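Local coordinates for protein DNA polymerase III, beta subunit (Thermotoga maritima, PDB 1VPK) that probably tethers DNA polymerases and other proteins to DNA as a ring-shaped sliding clamp, making replication processive, at residues Val216-Ile225 with Leu236-Val244; Glu290-Glu298 with Lys321-Pro332. All coordinates share one frame; numbering follows the deposited sequence. Where two conformers were deposited one is given.

Interaction 1 (Val216-Ile225 with Leu236-Val244); sequences VLDNTTEPTI and LSTNDVETV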
loop_
_atom_site.group_PDB
_atom_site.type_symbol
_atom_site.label_atom_id
_atom_site.label_comp_id
_atom_site.label_asym_id
_atom_site.label_seq_id
_atom_site.Cartn_x
_atom_site.Cartn_y
_atom_site.Cartn_z
ATOM N N VAL A 216 -21.495 -6.941 3.783
ATOM C CA VAL A 216 -22.456 -7.529 4.725
ATOM C C VAL A 216 -21.939 -8.883 5.290
ATOM O O VAL A 216 -21.821 -9.076 6.529
ATOM C CB VAL A 216 -23.848 -7.720 4.038
ATOM C CG1 VAL A 216 -24.773 -8.543 4.905
ATOM C CG2 VAL A 216 -24.473 -6.388 3.813
ATOM N N LEU A 217 -21.551 -9.748 4.376
ATOM C CA LEU A 217 -21.090 -11.105 4.710
ATOM C C LEU A 217 -19.817 -11.075 5.538
ATOM O O LEU A 217 -19.664 -11.870 6.479
ATOM C CB LEU A 217 -20.879 -11.919 3.438
ATOM C CG LEU A 217 -22.086 -12.134 2.535
ATOM C CD1 LEU A 217 -21.691 -12.770 1.230
ATOM C CD2 LEU A 217 -23.188 -12.962 3.209
ATOM N N ASP A 218 -18.892 -10.175 5.192
ATOM C CA ASP A 218 -17.655 -10.040 5.942
ATOM C C ASP A 218 -17.903 -9.460 7.310
ATOM O O ASP A 218 -17.036 -9.600 8.155
ATOM C CB ASP A 218 -16.578 -9.217 5.194
ATOM C CG ASP A 218 -16.074 -9.915 3.886
ATOM O OD1 ASP A 218 -16.166 -11.169 3.758
ATOM O OD2 ASP A 218 -15.588 -9.194 2.973
ATOM N N ASN A 219 -19.074 -8.866 7.562
ATOM C CA ASN A 219 -19.351 -8.239 8.851
ATOM C C ASN A 219 -20.538 -8.769 9.615
ATOM O O ASN A 219 -21.022 -8.120 10.524
ATOM C CB ASN A 219 -19.481 -6.714 8.671
ATOM C CG ASN A 219 -18.194 -6.092 8.308
ATOM O OD1 ASN A 219 -17.389 -5.809 9.158
ATOM N ND2 ASN A 219 -17.966 -5.920 7.049
ATOM N N THR A 220 -21.011 -9.952 9.279
ATOM C CA THR A 220 -21.999 -10.614 10.126
ATOM C C THR A 220 -21.396 -11.867 10.796
ATOM O O THR A 220 -20.596 -12.589 10.212
ATOM C CB THR A 220 -23.327 -10.941 9.377
ATOM O OG1 THR A 220 -24.242 -11.568 10.287
ATOM C CG2 THR A 220 -23.110 -11.863 8.255
ATOM N N THR A 221 -21.791 -12.105 12.031
ATOM C CA THR A 221 -21.371 -13.312 12.722
ATOM C C THR A 221 -22.473 -14.359 12.638
ATOM O O THR A 221 -22.337 -15.434 13.211
ATOM C CB THR A 221 -21.009 -13.024 14.198
ATOM O OG1 THR A 221 -22.199 -12.749 14.952
ATOM C CG2 THR A 221 -20.049 -11.812 14.294
ATOM N N GLU A 222 -23.559 -14.074 11.924
ATOM C CA GLU A 222 -24.640 -15.023 11.931
ATOM C C GLU A 222 -24.440 -16.161 10.912
ATOM O O GLU A 222 -23.897 -15.947 9.835
ATOM C CB GLU A 222 -25.992 -14.329 11.843
ATOM C CG GLU A 222 -26.568 -14.090 10.477
ATOM C CD GLU A 222 -28.008 -13.595 10.580
ATOM O OE1 GLU A 222 -28.259 -12.803 11.538
ATOM O OE2 GLU A 222 -28.867 -13.996 9.735
ATOM N N PRO A 223 -24.814 -17.401 11.305
ATOM C CA PRO A 223 -24.466 -18.646 10.559
ATOM C C PRO A 223 -25.041 -18.766 9.140
ATOM O O PRO A 223 -24.407 -19.332 8.244
ATOM C CB PRO A 223 -25.026 -19.766 11.462
ATOM C CG PRO A 223 -25.149 -19.163 12.771
ATOM C CD PRO A 223 -25.539 -17.731 12.542
ATOM N N THR A 224 -26.245 -18.256 8.952
ATOM C CA THR A 224 -26.872 -18.235 7.638
ATOM C C THR A 224 -27.501 -16.885 7.362
ATOM O O THR A 224 -27.733 -16.110 8.278
ATOM C CB THR A 224 -27.986 -19.262 7.547
ATOM O OG1 THR A 224 -28.976 -18.965 8.532
ATOM C CG2 THR A 224 -27.470 -20.624 7.806
ATOM N N ILE A 225 -27.756 -16.604 6.091
ATOM C CA ILE A 225 -28.439 -15.367 5.667
ATOM C C ILE A 225 -29.590 -15.717 4.704
ATOM O O ILE A 225 -29.595 -16.792 4.086
ATOM C CB ILE A 225 -27.504 -14.373 4.951
ATOM C CG1 ILE A 225 -26.876 -14.973 3.695
ATOM C CG2 ILE A 225 -26.434 -13.853 5.889
ATOM C CD1 ILE A 225 -27.736 -14.785 2.450
ATOM N N LEU A 236 -31.217 -9.156 0.711
ATOM C CA LEU A 236 -30.310 -9.991 1.452
ATOM C C LEU A 236 -30.418 -9.528 2.906
ATOM O O LEU A 236 -30.096 -8.373 3.217
ATOM C CB LEU A 236 -28.895 -9.779 0.942
ATOM C CG LEU A 236 -27.832 -10.781 1.365
ATOM C CD1 LEU A 236 -27.507 -11.695 0.178
ATOM C CD2 LEU A 236 -26.586 -10.071 1.798
ATOM N N SER A 237 -30.886 -10.417 3.773
ATOM C CA SER A 237 -31.263 -10.070 5.144
ATOM C C SER A 237 -30.471 -10.900 6.149
ATOM O O SER A 237 -30.314 -12.133 5.977
ATOM C CB SER A 237 -32.748 -10.416 5.377
ATOM O OG SER A 237 -33.593 -9.595 4.591
ATOM N N THR A 238 -30.007 -10.227 7.199
ATOM C CA THR A 238 -29.600 -10.866 8.438
ATOM C C THR A 238 -30.629 -10.462 9.511
ATOM O O THR A 238 -31.645 -9.838 9.211
ATOM C CB THR A 238 -28.177 -10.444 8.878
ATOM O OG1 THR A 238 -28.188 -9.089 9.357
ATOM C CG2 THR A 238 -27.191 -10.555 7.712
ATOM N N ASN A 239 -30.371 -10.885 10.747
ATOM C CA ASN A 239 -31.125 -10.518 11.942
ATOM C C ASN A 239 -31.444 -9.010 12.016
ATOM O O ASN A 239 -32.608 -8.624 12.190
ATOM C CB ASN A 239 -30.228 -10.909 13.137
ATOM C CG ASN A 239 -30.948 -10.959 14.443
ATOM O OD1 ASN A 239 -32.030 -11.552 14.560
ATOM N ND2 ASN A 239 -30.316 -10.392 15.478
ATOM N N ASP A 240 -30.410 -8.191 11.803
ATOM C CA ASP A 240 -30.386 -6.752 12.147
ATOM C C ASP A 240 -30.258 -5.831 10.929
ATOM O O ASP A 240 -30.350 -4.613 11.086
ATOM C CB ASP A 240 -29.130 -6.447 12.969
ATOM C CG ASP A 240 -29.195 -6.887 14.365
ATOM O OD1 ASP A 240 -30.281 -7.252 14.877
ATOM O OD2 ASP A 240 -28.103 -6.872 14.977
ATOM N N VAL A 241 -30.009 -6.406 9.752
ATOM C CA VAL A 241 -29.626 -5.675 8.553
ATOM C C VAL A 241 -30.423 -6.141 7.344
ATOM O O VAL A 241 -30.361 -7.307 6.937
ATOM C CB VAL A 241 -28.079 -5.745 8.273
ATOM C CG1 VAL A 241 -27.683 -4.790 7.132
ATOM C CG2 VAL A 241 -27.311 -5.350 9.501
ATOM N N GLU A 242 -31.192 -5.210 6.769
ATOM C CA GLU A 242 -31.878 -5.444 5.493
ATOM C C GLU A 242 -31.159 -4.718 4.389
ATOM O O GLU A 242 -31.007 -3.481 4.418
ATOM C CB GLU A 242 -33.309 -4.954 5.541
ATOM C CG GLU A 242 -34.190 -5.775 6.464
ATOM C CD GLU A 242 -34.607 -7.131 5.863
ATOM O OE1 GLU A 242 -34.749 -7.254 4.608
ATOM O OE2 GLU A 242 -34.812 -8.067 6.671
ATOM N N THR A 243 -30.718 -5.490 3.397
ATOM C CA THR A 243 -30.120 -4.937 2.203
ATOM C C THR A 243 -31.015 -5.282 1.024
ATOM O O THR A 243 -31.362 -6.433 0.858
ATOM C CB THR A 243 -28.697 -5.498 2.001
ATOM O OG1 THR A 243 -27.880 -5.122 3.124
ATOM C CG2 THR A 243 -28.061 -4.967 0.744
ATOM N N VAL A 244 -31.347 -4.284 0.200
ATOM C CA VAL A 244 -32.209 -4.472 -0.950
ATOM C C VAL A 244 -31.531 -3.860 -2.143
ATOM O O VAL A 244 -30.962 -2.761 -2.072
ATOM C CB VAL A 244 -33.653 -3.919 -0.759
ATOM C CG1 VAL A 244 -33.657 -2.368 -0.644
ATOM C CG2 VAL A 244 -34.538 -4.350 -1.903
#
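The carboxylate of E222 is the flat group that carries the polar part of this contact: its OE1 takes the backbone N-H of N239, and its CD and oxygens lie against T238. The bond from N239 N to E222 OE1 measures 3.0 Å and is nearly straight (166° at the hydrogen). It arrives on the syn side of the oxygen but 31° out of the carboxylate plane. E222 OE1 also lies 3.2 Å from N239 CB, while E222 OE2 approaches T238 CA at 3.5 Å. With E222 extended beyond CG, the carboxylate reaches the turn after strand 233-237. T220 OG1 accepts from E222 N, forming an ST turn that ties the backbone at E222 to the T220 side chain.

Away from the carboxylate the contact is largely apolar. The methyl CG2 of T238 sits 3.8 Å from I225 CG2 and also meets T220 OG1, the two threonines reaching toward each other tip to tip. L236 forks: its CD1 touches I225 CD1, and its CD2 lies 3.9 Å from V216 CG1. V216 CG1 stands anti to the backbone N (chi1 170°), which leaves CG2 to reach T243 OG1 at 3.7 Å.

The contact joins the end of helix 207-218, the loop after it and the start of strand 224-229 to the hairpin of strands 233-237 and 241-246 in the central domain's range; 224-229 is the sheet neighbour of 233-237. Helix 143-153 packs against I225 through T143 and L146, strand 63-68 lies beside T243 and V241, and helix 19-29 meets V241 through K25 and I28.

Interaction 2 (Glu290-Glu298 with Lys321-Pro332); sequences ESVKFEIEE and KEGEDLVIAFNP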
loop_
_atom_site.group_PDB
_atom_site.type_symbol
_atom_site.label_atom_id
_atom_site.label_comp_id
_atom_site.label_asym_id
_atom_site.label_seq_id
_atom_site.Cartn_x
_atom_site.Cartn_y
_atom_site.Cartn_z
ATOM N N GLU A 290 2.462 -6.912 -22.733
ATOM C CA GLU A 290 1.351 -7.451 -21.898
ATOM C C GLU A 290 0.921 -8.820 -22.398
ATOM O O GLU A 290 -0.284 -9.143 -22.504
ATOM C CB GLU A 290 0.150 -6.492 -21.884
ATOM C CG GLU A 290 0.498 -5.033 -21.649
ATOM C CD GLU A 290 1.028 -4.715 -20.253
ATOM O OE1 GLU A 290 0.722 -5.464 -19.315
ATOM O OE2 GLU A 290 1.723 -3.683 -20.079
ATOM N N SER A 291 1.918 -9.639 -22.713
ATOM C CA SER A 291 1.671 -10.928 -23.367
ATOM C C SER A 291 2.653 -11.968 -22.899
ATOM O O SER A 291 3.799 -11.646 -22.725
ATOM C CB SER A 291 1.842 -10.746 -24.864
ATOM O OG SER A 291 2.042 -11.977 -25.512
ATOM N N VAL A 292 2.181 -13.197 -22.672
ATOM C CA VAL A 292 3.027 -14.351 -22.483
ATOM C C VAL A 292 2.561 -15.405 -23.484
ATOM O O VAL A 292 1.374 -15.649 -23.612
ATOM C CB VAL A 292 2.990 -14.892 -21.038
ATOM C CG1 VAL A 292 1.539 -15.213 -20.548
ATOM C CG2 VAL A 292 3.868 -16.180 -20.868
ATOM N N LYS A 293 3.514 -15.960 -24.220
ATOM C CA LYS A 293 3.323 -17.124 -25.089
ATOM C C LYS A 293 3.716 -18.385 -24.327
ATOM O O LYS A 293 4.834 -18.482 -23.770
ATOM C CB LYS A 293 4.200 -16.973 -26.327
ATOM C CG LYS A 293 4.042 -18.087 -27.340
ATOM C CD LYS A 293 4.845 -17.824 -28.598
ATOM C CE LYS A 293 6.329 -17.835 -28.294
ATOM N NZ LYS A 293 7.138 -17.937 -29.553
ATOM N N PHE A 294 2.765 -19.325 -24.273
ATOM C CA PHE A 294 2.979 -20.652 -23.733
ATOM C C PHE A 294 3.299 -21.562 -24.891
ATOM O O PHE A 294 2.541 -21.602 -25.859
ATOM C CB PHE A 294 1.724 -21.173 -23.034
ATOM C CG PHE A 294 1.410 -20.468 -21.750
ATOM C CD1 PHE A 294 0.930 -19.203 -21.746
ATOM C CD2 PHE A 294 1.592 -21.073 -20.545
ATOM C CE1 PHE A 294 0.659 -18.561 -20.568
ATOM C CE2 PHE A 294 1.304 -20.424 -19.379
ATOM C CZ PHE A 294 0.827 -19.192 -19.403
ATOM N N GLU A 295 4.443 -22.238 -24.791
ATOM C CA GLU A 295 4.876 -23.299 -25.690
ATOM C C GLU A 295 4.800 -24.572 -24.851
ATOM O O GLU A 295 5.671 -24.874 -24.011
ATOM C CB GLU A 295 6.288 -23.038 -26.191
ATOM C CG GLU A 295 6.396 -21.761 -26.978
ATOM C CD GLU A 295 7.824 -21.340 -27.225
ATOM O OE1 GLU A 295 8.759 -21.972 -26.725
ATOM O OE2 GLU A 295 8.016 -20.362 -27.948
ATOM N N ILE A 296 3.720 -25.294 -25.066
ATOM C CA ILE A 296 3.440 -26.496 -24.337
ATOM C C ILE A 296 3.960 -27.725 -25.105
ATOM O O ILE A 296 3.621 -27.952 -26.262
ATOM C CB ILE A 296 1.939 -26.605 -24.090
ATOM C CG1 ILE A 296 1.431 -25.385 -23.353
ATOM C CG2 ILE A 296 1.650 -27.881 -23.308
ATOM C CD1 ILE A 296 -0.012 -25.194 -23.471
ATOM N N GLU A 297 4.834 -28.475 -24.450
ATOM C CA GLU A 297 5.486 -29.637 -24.992
ATOM C C GLU A 297 5.187 -30.780 -24.034
ATOM O O GLU A 297 4.413 -30.625 -23.076
ATOM C CB GLU A 297 6.996 -29.414 -25.092
ATOM C CG GLU A 297 7.367 -28.166 -25.916
ATOM C CD GLU A 297 8.845 -27.758 -25.794
ATOM O OE1 GLU A 297 9.669 -28.572 -25.281
ATOM O OE2 GLU A 297 9.176 -26.619 -26.236
ATOM N N GLU A 298 5.805 -31.928 -24.271
ATOM C CA GLU A 298 5.350 -33.124 -23.619
ATOM C C GLU A 298 5.490 -33.116 -22.098
ATOM O O GLU A 298 4.573 -33.583 -21.401
ATOM C CB GLU A 298 6.010 -34.352 -24.240
ATOM C CG GLU A 298 5.278 -35.712 -23.871
ATOM C CD GLU A 298 3.742 -35.599 -23.540
ATOM O OE1 GLU A 298 2.925 -35.220 -24.423
ATOM O OE2 GLU A 298 3.373 -35.918 -22.368
ATOM N N LYS A 321 1.403 -33.119 -18.867
ATOM C CA LYS A 321 0.604 -32.723 -20.030
ATOM C C LYS A 321 0.031 -33.953 -20.801
ATOM O O LYS A 321 0.751 -34.880 -21.106
ATOM C CB LYS A 321 1.490 -31.885 -20.952
ATOM C CG LYS A 321 0.840 -31.395 -22.248
ATOM C CD LYS A 321 0.943 -32.444 -23.366
ATOM C CE LYS A 321 1.590 -31.935 -24.626
ATOM N NZ LYS A 321 1.873 -33.122 -25.519
ATOM N N GLU A 322 -1.269 -33.926 -21.073
ATOM C CA GLU A 322 -1.975 -34.901 -21.915
ATOM C C GLU A 322 -2.362 -34.199 -23.228
ATOM O O GLU A 322 -2.728 -33.055 -23.213
ATOM C CB GLU A 322 -3.324 -35.271 -21.277
ATOM C CG GLU A 322 -3.262 -36.021 -19.991
ATOM C CD GLU A 322 -4.595 -36.601 -19.561
ATOM O OE1 GLU A 322 -5.633 -35.909 -19.598
ATOM O OE2 GLU A 322 -4.587 -37.751 -19.144
ATOM N N GLY A 323 -2.342 -34.913 -24.342
ATOM C CA GLY A 323 -2.856 -34.407 -25.600
ATOM C C GLY A 323 -1.806 -33.741 -26.431
ATOM O O GLY A 323 -0.663 -34.084 -26.389
ATOM N N GLU A 324 -2.223 -32.748 -27.191
ATOM C CA GLU A 324 -1.402 -32.129 -28.215
ATOM C C GLU A 324 -0.447 -31.038 -27.690
ATOM O O GLU A 324 -0.807 -30.271 -26.803
ATOM C CB GLU A 324 -2.360 -31.487 -29.230
ATOM C CG GLU A 324 -3.129 -32.479 -30.064
ATOM C CD GLU A 324 -2.185 -33.188 -31.008
ATOM O OE1 GLU A 324 -1.746 -32.540 -32.004
ATOM O OE2 GLU A 324 -1.845 -34.377 -30.751
ATOM N N ASP A 325 0.748 -30.936 -28.282
ATOM C CA ASP A 325 1.602 -29.780 -28.071
ATOM C C ASP A 325 0.870 -28.570 -28.628
ATOM O O ASP A 325 0.112 -28.705 -29.567
ATOM C CB ASP A 325 2.950 -29.909 -28.772
ATOM C CG ASP A 325 3.801 -31.042 -28.224
ATOM O OD1 ASP A 325 3.481 -31.628 -27.138
ATOM O OD2 ASP A 325 4.817 -31.353 -28.897
ATOM N N LEU A 326 1.090 -27.410 -28.021
ATOM C CA LEU A 326 0.348 -26.194 -28.345
ATOM C C LEU A 326 1.193 -24.968 -28.057
ATOM O O LEU A 326 1.917 -24.950 -27.081
ATOM C CB LEU A 326 -0.918 -26.127 -27.504
ATOM C CG LEU A 326 -1.821 -24.903 -27.607
ATOM C CD1 LEU A 326 -2.330 -24.722 -29.026
ATOM C CD2 LEU A 326 -2.945 -25.091 -26.615
ATOM N N VAL A 327 1.142 -23.985 -28.961
ATOM C CA VAL A 327 1.669 -22.657 -28.731
ATOM C C VAL A 327 0.436 -21.714 -28.682
ATOM O O VAL A 327 -0.425 -21.747 -29.575
ATOM C CB VAL A 327 2.657 -22.275 -29.829
ATOM C CG1 VAL A 327 3.148 -20.808 -29.641
ATOM C CG2 VAL A 327 3.807 -23.268 -29.857
ATOM N N ILE A 328 0.317 -20.942 -27.607
ATOM C CA ILE A 328 -0.885 -20.130 -27.324
ATOM C C ILE A 328 -0.537 -18.934 -26.407
ATOM O O ILE A 328 0.236 -19.086 -25.502
ATOM C CB ILE A 328 -2.037 -20.987 -26.709
ATOM C CG1 ILE A 328 -3.311 -20.161 -26.560
ATOM C CG2 ILE A 328 -1.646 -21.558 -25.335
ATOM C CD1 ILE A 328 -4.537 -20.989 -26.238
ATOM N N ALA A 329 -1.083 -17.742 -26.672
ATOM C CA ALA A 329 -0.714 -16.519 -25.907
ATOM C C ALA A 329 -1.866 -15.974 -25.077
ATOM O O ALA A 329 -3.053 -15.992 -25.523
ATOM C CB ALA A 329 -0.208 -15.383 -26.884
ATOM N N PHE A 330 -1.508 -15.421 -23.916
ATOM C CA PHE A 330 -2.453 -14.761 -22.997
ATOM C C PHE A 330 -1.923 -13.456 -22.410
ATOM O O PHE A 330 -0.712 -13.214 -22.360
ATOM C CB PHE A 330 -2.772 -15.687 -21.834
ATOM C CG PHE A 330 -3.477 -16.949 -22.242
ATOM C CD1 PHE A 330 -4.838 -16.967 -22.436
ATOM C CD2 PHE A 330 -2.763 -18.122 -22.448
ATOM C CE1 PHE A 330 -5.474 -18.114 -22.831
ATOM C CE2 PHE A 330 -3.400 -19.260 -22.833
ATOM C CZ PHE A 330 -4.738 -19.248 -23.029
ATOM N N ASN A 331 -2.836 -12.609 -21.955
ATOM C CA ASN A 331 -2.476 -11.584 -20.983
ATOM C C ASN A 331 -2.128 -12.277 -19.678
ATOM O O ASN A 331 -2.972 -12.969 -19.092
ATOM C CB ASN A 331 -3.649 -10.616 -20.772
ATOM C CG ASN A 331 -3.314 -9.458 -19.829
ATOM O OD1 ASN A 331 -2.347 -9.488 -19.065
ATOM N ND2 ASN A 331 -4.122 -8.418 -19.899
ATOM N N PRO A 332 -0.867 -12.128 -19.213
ATOM C CA PRO A 332 -0.443 -12.849 -18.016
ATOM C C PRO A 332 -1.127 -12.403 -16.718
ATOM O O PRO A 332 -1.280 -13.224 -15.789
ATOM C CB PRO A 332 1.066 -12.571 -17.965
ATOM C CG PRO A 332 1.217 -11.264 -18.669
ATOM C CD PRO A 332 0.237 -11.349 -19.796
HETATM O O HOH W 1 7.113 -32.528 -26.859
#
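Strands 292-296 and 326-330 run antiparallel, their axes 161° apart in direction and 4.5 Å at closest approach, with hydrogen-bonded pairs V292-F330, F294-I328 and I296-L326 alternating with non-hydrogen-bonded pairs K293-A329 and E295-V327. On the face carrying V292, F294 and I296, the rings of F294 and F330 form an offset edge-to-face pair, centroids 5.9 Å apart and planes at 80°, with the F330 edge toward the F294 face. V292 CG1 packs against P332 CB at one end of this row, and I296 CD1 approaches L326 CB and I328 CG2 at the other. F351 of strand 346-351 touches I296, L326, I328 and F330. On the reverse face, the aliphatic part of K293 crosses V327, K293 CD to V327 CG1 at 3.6 Å, and E295 lies alongside V327. E295 OE1 pairs with R302, while E295 OE2 takes a weak hydrogen bond from K293 NZ within a salt bridge. Strand 326-330 is outermost, within this chain, in the antiparallel sheet 311-318, 300-307, 292-296, 326-330 of the C-terminal domain's range.

K321 bends at chi2 (-86°) and chi3, bringing NZ to three oxygens. K321 NZ meets E298 OE1 at 2.6 Å from above the carboxylate plane. D325 OD1 receives K321 NZ at 2.7 Å nearly along its C-O axis. K321 NZ also bonds G323 O at 2.8 Å, and K321 CG touches I296 CG2. A methionine here would probably leave the carboxylates of E298 and D325 without their shared positive charge, and free the E298 side chain to swing away.

A water bridges E298 N and D325 OD2. With E298 OE1 and D325 OD1 4.5 Å apart, the ammonium probably offsets their repulsion; the salt-bridge network ties E298, just past strand 292-296, to the 321-325 connection leading from strand 320-323 into 326-330.

Overall arrangement
Interaction 1 and interaction 2 lie on opposite sides of the chain's centre, their own centres 44 Å apart and their nearest atoms about 24 Å apart, without touching. Interaction 1 falls within the central domain's sequence range and interaction 2 within the C-terminal one, and they follow in series along the chain. The first is the nearer to the chain centre, about 15 Å from it against about 30 Å for the second. One packs a helix end, a loop and the start of a strand against a hairpin; the other pairs two strands directly. Neither is touched by the second subunit, so both are internal packing rather than part of the ring's dimer interface.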